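Local coordinates for SnoaL-like domain-containing protein (Xanthomonas campestris pv. campestris, PDB 3G8Z), which is of unknown function but adopts a cystatin-like fold and belongs to the SnoaL-like family, whose namesake is a polyketide cyclase, at residues E78-D90 with I101-L114. Residues are numbered along the deposited sequence; the frame is centred on the assembly and turned at random.
Sequences EVSNGTFAISRAD and ITLEFSGQANGVTL
Phe84 and Phe105 meet obliquely, ring planes 46° apart, with Phe84 CE1 3.4 Å from Phe105 CD1. Leu114 CD2 lies at the edge of both rings, and Leu103 CD1 adds a further edge contact to Phe105. Phe84 CG stands anti to the backbone N, which brings the ring back to the strand 101-109 although its CB points away; Trp146 and Phe145 of helix 139-146 also touch it. On the other face of the sheet, the Arg88 guanidinium has Glu104 CB over one face and Asp90 at its edge. Arg88 grips Asp90 side-on and nearly in plane, NE reaching OD1 at 2.5 Å and NH2 reaching OD2, each on the syn lone pair. The Arg88 NH1 to Glu104 OE2 salt bridge is long, 3.8 Å. Strands 85-95 and 98-109 form an antiparallel hairpin at one margin of the curved sheet of the cystatin-like fold, and Ile86 faces helix 22-35 across its concave side. A classic beta bulge sets Ser87 and Arg88 both opposite Glu104; Glu104 O receives weak bonds from both backbone nitrogens. Ser87 OG gives a short 2.5 Å bond to Glu104 OE1 on its anti side, 26° out of the carboxylate plane. Further along, Gln108 N points almost straight at Thr83 OG1 (2.9 Å, 176°). One water joins Asn81 ND2 to Gln108 O, another Thr83 O to Ser106 OG. Where helix 66-79 ends in a Schellman motif, Ala109 CB packs 3.5 Å from Ser80 CA.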
ATOM      1  N   GLU A  78     -11.455   0.725  23.343  1.00 23.47           N
ATOM      2  CA  GLU A  78     -11.545   1.382  24.638  1.00 23.48           C
ATOM      3  C   GLU A  78     -10.802   2.715  24.680  1.00 22.84           C
ATOM      4  O   GLU A  78     -11.359   3.746  25.097  1.00 21.56           O
ATOM      5  CB  GLU A  78     -11.040   0.448  25.743  1.00 23.69           C
ATOM      6  CG  GLU A  78     -11.963  -0.732  25.978  1.00 26.06           C
ATOM      7  N   VAL A  79      -9.543   2.702  24.254  1.00 22.34           N
ATOM      8  CA  VAL A  79      -8.718   3.912  24.290  1.00 22.05           C
ATOM      9  C   VAL A  79      -9.328   5.039  23.459  1.00 21.71           C
ATOM     10  O   VAL A  79      -9.274   6.196  23.859  1.00 21.56           O
ATOM     11  CB  VAL A  79      -7.264   3.618  23.811  1.00 22.53           C
ATOM     12  CG1 VAL A  79      -6.480   4.893  23.639  1.00 22.84           C
ATOM     13  CG2 VAL A  79      -6.566   2.677  24.819  1.00 23.05           C
ATOM     14  N   SER A  80      -9.944   4.698  22.333  1.00 21.01           N
ATOM     15  CA  SER A  80     -10.540   5.691  21.437  1.00 20.18           C
ATOM     16  C   SER A  80     -12.010   5.989  21.736  1.00 19.77           C
ATOM     17  O   SER A  80     -12.675   6.724  21.003  1.00 19.21           O
ATOM     18  CB  SER A  80     -10.408   5.220  19.993  1.00 20.52           C
ATOM     19  OG  SER A  80     -11.288   4.156  19.710  1.00 21.73           O
ATOM     20  N   ASN A  81     -12.517   5.462  22.842  1.00 19.06           N
ATOM     21  CA  ASN A  81     -13.918   5.663  23.201  1.00 18.54           C
ATOM     22  C   ASN A  81     -14.805   5.249  22.063  1.00 18.44           C
ATOM     23  O   ASN A  81     -15.809   5.902  21.795  1.00 16.56           O
ATOM     24  CB  ASN A  81     -14.197   7.133  23.577  1.00 18.69           C
ATOM     25  CG  ASN A  81     -15.606   7.357  24.089  1.00 17.69           C
ATOM     26  OD1 ASN A  81     -16.186   6.492  24.726  1.00 15.71           O
ATOM     27  ND2 ASN A  81     -16.173   8.555  23.816  1.00 15.92           N
ATOM     28  N   GLY A  82     -14.422   4.145  21.399  1.00 18.90           N
ATOM     29  CA  GLY A  82     -15.157   3.611  20.269  1.00 19.16           C
ATOM     30  C   GLY A  82     -15.206   4.489  19.038  1.00 19.04           C
ATOM     31  O   GLY A  82     -16.003   4.232  18.117  1.00 18.90           O
ATOM     32  N   THR A  83     -14.381   5.525  18.989  1.00 18.74           N
ATOM     33  CA  THR A  83     -14.490   6.504  17.901  1.00 19.34           C
ATOM     34  C   THR A  83     -13.529   6.252  16.742  1.00 20.29           C
ATOM     35  O   THR A  83     -13.698   6.832  15.667  1.00 19.44           O
ATOM     36  CB  THR A  83     -14.237   7.951  18.401  1.00 19.55           C
ATOM     37  OG1 THR A  83     -12.849   8.099  18.766  1.00 19.74           O
ATOM     38  CG2 THR A  83     -15.149   8.270  19.583  1.00 19.08           C
ATOM     39  N   PHE A  84     -12.507   5.425  16.934  1.00 21.10           N
ATOM     40  CA  PHE A  84     -11.614   5.156  15.815  1.00 23.24           C
ATOM     41  C   PHE A  84     -12.367   4.477  14.695  1.00 23.61           C
ATOM     42  O   PHE A  84     -13.041   3.471  14.912  1.00 24.25           O
ATOM     43  CB  PHE A  84     -10.413   4.319  16.198  1.00 24.74           C
ATOM     44  CG  PHE A  84      -9.509   4.054  15.042  1.00 26.03           C
ATOM     45  CD1 PHE A  84      -8.608   5.015  14.631  1.00 28.11           C
ATOM     46  CD2 PHE A  84      -9.608   2.888  14.332  1.00 30.13           C
ATOM     47  CE1 PHE A  84      -7.787   4.797  13.545  1.00 30.27           C
ATOM     48  CE2 PHE A  84      -8.776   2.671  13.227  1.00 31.07           C
ATOM     49  CZ  PHE A  84      -7.881   3.640  12.846  1.00 29.21           C
ATOM     50  N   ALA A  85     -12.269   5.046  13.498  1.00 24.44           N
ATOM     51  CA  ALA A  85     -13.061   4.581  12.372  1.00 24.91           C
ATOM     52  C   ALA A  85     -12.361   4.747  11.034  1.00 25.42           C
ATOM     53  O   ALA A  85     -11.579   5.677  10.818  1.00 23.95           O
ATOM     54  CB  ALA A  85     -14.378   5.300  12.344  1.00 25.34           C
ATOM     55  N   ILE A  86     -12.648   3.806  10.144  1.00 25.89           N
ATOM     56  CA  ILE A  86     -12.369   3.988   8.738  1.00 26.52           C
ATOM     57  C   ILE A  86     -13.566   4.749   8.202  1.00 27.11           C
ATOM     58  O   ILE A  86     -14.630   4.170   7.935  1.00 28.11           O
ATOM     59  CB  ILE A  86     -12.169   2.648   8.024  1.00 26.53           C
ATOM     60  CG1 ILE A  86     -10.997   1.896   8.662  1.00 27.26           C
ATOM     61  CG2 ILE A  86     -11.910   2.879   6.547  1.00 26.25           C
ATOM     62  CD1 ILE A  86     -10.698   0.522   8.050  1.00 27.76           C
ATOM     63  N   SER A  87     -13.408   6.063   8.095  1.00 27.41           N
ATOM     64  CA  SER A  87     -14.520   6.936   7.759  1.00 28.32           C
ATOM     65  C   SER A  87     -14.860   6.878   6.284  1.00 28.74           C
ATOM     66  O   SER A  87     -15.996   7.185   5.891  1.00 29.29           O
ATOM     67  CB  SER A  87     -14.222   8.382   8.200  1.00 28.63           C
ATOM     68  OG  SER A  87     -12.894   8.750   7.900  1.00 30.17           O
ATOM     69  N   ARG A  88     -13.904   6.452   5.467  1.00 27.86           N
ATOM     70  CA  ARG A  88     -14.132   6.344   4.043  1.00 29.03           C
ATOM     71  C   ARG A  88     -13.144   5.382   3.459  1.00 27.32           C
ATOM     72  O   ARG A  88     -11.972   5.470   3.762  1.00 27.50           O
ATOM     73  CB  ARG A  88     -13.962   7.705   3.339  1.00 28.79           C
ATOM     74  CG  ARG A  88     -14.591   7.729   1.923  1.00 31.57           C
ATOM     75  CD  ARG A  88     -14.214   8.967   1.122  1.00 32.04           C
ATOM     76  NE  ARG A  88     -12.762   9.049   0.979  1.00 36.90           N
ATOM     77  CZ  ARG A  88     -11.998   9.959   1.585  1.00 37.11           C
ATOM     78  NH1 ARG A  88     -12.549  10.869   2.370  1.00 38.00           N
ATOM     79  NH2 ARG A  88     -10.680   9.949   1.412  1.00 36.32           N
ATOM     80  N   ALA A  89     -13.624   4.463   2.632  1.00 27.09           N
ATOM     81  CA  ALA A  89     -12.756   3.596   1.873  1.00 26.89           C
ATOM     82  C   ALA A  89     -12.823   4.046   0.425  1.00 26.81           C
ATOM     83  O   ALA A  89     -13.903   4.229  -0.123  1.00 25.51           O
ATOM     84  CB  ALA A  89     -13.183   2.136   1.987  1.00 27.52           C
ATOM     85  N   ASP A  90     -11.664   4.218  -0.189  1.00 25.62           N
ATOM     86  CA  ASP A  90     -11.605   4.724  -1.542  1.00 25.74           C
ATOM     87  C   ASP A  90     -11.442   3.585  -2.535  1.00 25.07           C
ATOM     88  O   ASP A  90     -12.430   3.144  -3.121  1.00 26.88           O
ATOM     89  CB  ASP A  90     -10.493   5.743  -1.669  1.00 26.28           C
ATOM     90  CG  ASP A  90     -10.724   6.946  -0.779  1.00 27.13           C
ATOM     91  OD1 ASP A  90     -11.837   7.502  -0.801  1.00 28.60           O
ATOM     92  OD2 ASP A  90      -9.800   7.314  -0.041  1.00 31.71           O
ATOM     93  N   ILE A 101      -5.871  -1.052   0.312  1.00 21.03           N
ATOM     94  CA  ILE A 101      -7.078  -0.275   0.438  1.00 20.21           C
ATOM     95  C   ILE A 101      -6.680   1.116   0.859  1.00 20.59           C
ATOM     96  O   ILE A 101      -6.124   1.293   1.934  1.00 21.18           O
ATOM     97  CB  ILE A 101      -8.043  -0.855   1.487  1.00 20.43           C
ATOM     98  CG1 ILE A 101      -8.190  -2.370   1.266  1.00 22.64           C
ATOM     99  CG2 ILE A 101      -9.401  -0.105   1.401  1.00 17.95           C
ATOM    100  CD1 ILE A 101      -8.247  -3.204   2.519  1.00 23.29           C
ATOM    101  N   THR A 102      -6.982   2.100   0.011  1.00 19.95           N
ATOM    102  CA  THR A 102      -6.770   3.485   0.320  1.00 20.45           C
ATOM    103  C   THR A 102      -8.010   3.959   1.047  1.00 21.03           C
ATOM    104  O   THR A 102      -9.132   3.591   0.683  1.00 20.89           O
ATOM    105  CB  THR A 102      -6.530   4.350  -0.953  1.00 20.58           C
ATOM    106  OG1 THR A 102      -7.528   4.039  -1.927  1.00 20.26           O
ATOM    107  CG2 THR A 102      -5.162   4.043  -1.537  1.00 21.56           C
ATOM    108  N   LEU A 103      -7.806   4.776   2.067  1.00 21.59           N
ATOM    109  CA  LEU A 103      -8.882   5.112   2.957  1.00 21.94           C
ATOM    110  C   LEU A 103      -8.605   6.356   3.760  1.00 22.63           C
ATOM    111  O   LEU A 103      -7.529   6.977   3.666  1.00 21.13           O
ATOM    112  CB  LEU A 103      -9.202   3.915   3.863  1.00 22.36           C
ATOM    113  CG  LEU A 103      -8.044   3.259   4.588  1.00 22.26           C
ATOM    114  CD1 LEU A 103      -7.619   4.164   5.750  1.00 23.71           C
ATOM    115  CD2 LEU A 103      -8.405   1.822   5.045  1.00 21.42           C
ATOM    116  N   GLU A 104      -9.627   6.758   4.494  1.00 23.62           N
ATOM    117  CA  GLU A 104      -9.527   7.822   5.462  1.00 24.80           C
ATOM    118  C   GLU A 104      -9.899   7.263   6.817  1.00 24.99           C
ATOM    119  O   GLU A 104     -10.867   6.501   6.948  1.00 24.41           O
ATOM    120  CB  GLU A 104     -10.491   8.958   5.123  1.00 24.94           C
ATOM    121  CG  GLU A 104     -10.348  10.154   6.046  1.00 26.81           C
ATOM    122  CD  GLU A 104     -11.515  11.107   5.975  1.00 29.59           C
ATOM    123  OE1 GLU A 104     -12.674  10.683   6.260  1.00 33.68           O
ATOM    124  OE2 GLU A 104     -11.257  12.290   5.653  1.00 35.48           O
ATOM    125  N   PHE A 105      -9.139   7.618   7.841  1.00 24.89           N
ATOM    126  CA  PHE A 105      -9.593   7.261   9.156  1.00 26.05           C
ATOM    127  C   PHE A 105      -9.680   8.472  10.054  1.00 25.50           C
ATOM    128  O   PHE A 105      -9.087   9.517   9.776  1.00 24.20           O
ATOM    129  CB  PHE A 105      -8.790   6.100   9.736  1.00 28.46           C
ATOM    130  CG  PHE A 105      -7.356   6.372   9.896  1.00 29.31           C
ATOM    131  CD1 PHE A 105      -6.881   6.930  11.059  1.00 32.35           C
ATOM    132  CD2 PHE A 105      -6.455   6.033   8.891  1.00 31.99           C
ATOM    133  CE1 PHE A 105      -5.515   7.179  11.232  1.00 33.10           C
ATOM    134  CE2 PHE A 105      -5.104   6.282   9.037  1.00 32.05           C
ATOM    135  CZ  PHE A 105      -4.620   6.864  10.212  1.00 33.23           C
ATOM    136  N   SER A 106     -10.504   8.339  11.089  1.00 24.81           N
ATOM    137  CA  SER A 106     -10.803   9.433  11.967  1.00 23.92           C
ATOM    138  C   SER A 106     -11.091   8.913  13.371  1.00 23.13           C
ATOM    139  O   SER A 106     -11.159   7.714  13.618  1.00 21.59           O
ATOM    140  CB  SER A 106     -12.010  10.195  11.419  1.00 25.39           C
ATOM    141  OG  SER A 106     -13.101   9.318  11.331  1.00 28.00           O
ATOM    142  N   GLY A 107     -11.226   9.841  14.304  1.00 22.21           N
ATOM    143  CA  GLY A 107     -11.430   9.481  15.661  1.00 21.59           C
ATOM    144  C   GLY A 107     -11.272  10.708  16.524  1.00 21.67           C
ATOM    145  O   GLY A 107     -10.774  11.734  16.092  1.00 19.44           O
ATOM    146  N   GLN A 108     -11.671  10.575  17.770  1.00 21.83           N
ATOM    147  CA  GLN A 108     -11.545  11.671  18.695  1.00 23.11           C
ATOM    148  C   GLN A 108     -11.290  11.033  20.027  1.00 24.13           C
ATOM    149  O   GLN A 108     -12.199  10.409  20.590  1.00 25.50           O
ATOM    150  CB  GLN A 108     -12.831  12.480  18.690  1.00 23.53           C
ATOM    151  CG  GLN A 108     -12.863  13.622  19.707  1.00 24.36           C
ATOM    152  CD  GLN A 108     -11.810  14.657  19.420  1.00 26.24           C
ATOM    153  OE1 GLN A 108     -11.768  15.231  18.329  1.00 25.23           O
ATOM    154  NE2 GLN A 108     -10.958  14.933  20.422  1.00 28.15           N
ATOM    155  N   ALA A 109     -10.054  11.149  20.497  1.00 25.15           N
ATOM    156  CA  ALA A 109      -9.629  10.574  21.775  1.00 26.36           C
ATOM    157  C   ALA A 109      -8.280  11.150  22.249  1.00 26.39           C
ATOM    158  O   ALA A 109      -7.480  11.656  21.456  1.00 26.03           O
ATOM    159  CB  ALA A 109      -9.540   9.071  21.649  1.00 26.58           C
ATOM    160  N   ASN A 110      -8.029  11.055  23.553  1.00 26.97           N
ATOM    161  CA  ASN A 110      -6.790  11.586  24.152  1.00 27.14           C
ATOM    162  C   ASN A 110      -6.520  13.039  23.767  1.00 25.03           C
ATOM    163  O   ASN A 110      -5.376  13.483  23.724  1.00 25.10           O
ATOM    164  CB  ASN A 110      -5.587  10.722  23.820  1.00 27.57           C
ATOM    165  CG  ASN A 110      -5.662   9.365  24.473  1.00 32.49           C
ATOM    166  OD1 ASN A 110      -6.479   9.148  25.388  1.00 37.40           O
ATOM    167  ND2 ASN A 110      -4.824   8.427  24.007  1.00 34.68           N
ATOM    168  N   GLY A 111      -7.595  13.784  23.544  1.00 23.13           N
ATOM    169  CA  GLY A 111      -7.493  15.190  23.208  1.00 22.28           C
ATOM    170  C   GLY A 111      -7.105  15.401  21.757  1.00 20.83           C
ATOM    171  O   GLY A 111      -6.838  16.515  21.355  1.00 19.59           O
ATOM    172  N   VAL A 112      -7.069  14.329  20.974  1.00 20.26           N
ATOM    173  CA  VAL A 112      -6.667  14.411  19.570  1.00 20.31           C
ATOM    174  C   VAL A 112      -7.823  14.161  18.600  1.00 20.85           C
ATOM    175  O   VAL A 112      -8.484  13.133  18.676  1.00 21.79           O
ATOM    176  CB  VAL A 112      -5.557  13.384  19.227  1.00 19.86           C
ATOM    177  CG1 VAL A 112      -5.139  13.517  17.745  1.00 18.36           C
ATOM    178  CG2 VAL A 112      -4.373  13.559  20.165  1.00 18.75           C
ATOM    179  N   THR A 113      -8.066  15.110  17.710  1.00 21.54           N
ATOM    180  CA  THR A 113      -8.999  14.897  16.610  1.00 22.32           C
ATOM    181  C   THR A 113      -8.220  14.324  15.442  1.00 22.47           C
ATOM    182  O   THR A 113      -7.373  14.999  14.849  1.00 22.79           O
ATOM    183  CB  THR A 113      -9.677  16.179  16.179  1.00 22.72           C
ATOM    184  OG1 THR A 113     -10.421  16.699  17.284  1.00 25.58           O
ATOM    185  CG2 THR A 113     -10.632  15.901  14.986  1.00 22.98           C
ATOM    186  N   LEU A 114      -8.492  13.056  15.154  1.00 22.40           N
ATOM    187  CA  LEU A 114      -7.778  12.296  14.156  1.00 22.86           C
ATOM    188  C   LEU A 114      -8.572  12.382  12.881  1.00 22.80           C
ATOM    189  O   LEU A 114      -9.781  12.163  12.891  1.00 21.87           O
ATOM    190  CB  LEU A 114      -7.715  10.841  14.606  1.00 23.64           C
ATOM    191  CG  LEU A 114      -6.946   9.834  13.753  1.00 24.97           C
ATOM    192  CD1 LEU A 114      -5.451  10.092  13.878  1.00 25.11           C
ATOM    193  CD2 LEU A 114      -7.285   8.413  14.237  1.00 23.49           C
TER
HETATM  194  O   HOH W   1     -14.514  10.636  22.362  1.00 15.68           O
HETATM  195  O   HOH W   2     -14.373   8.532  13.760  1.00 31.10           O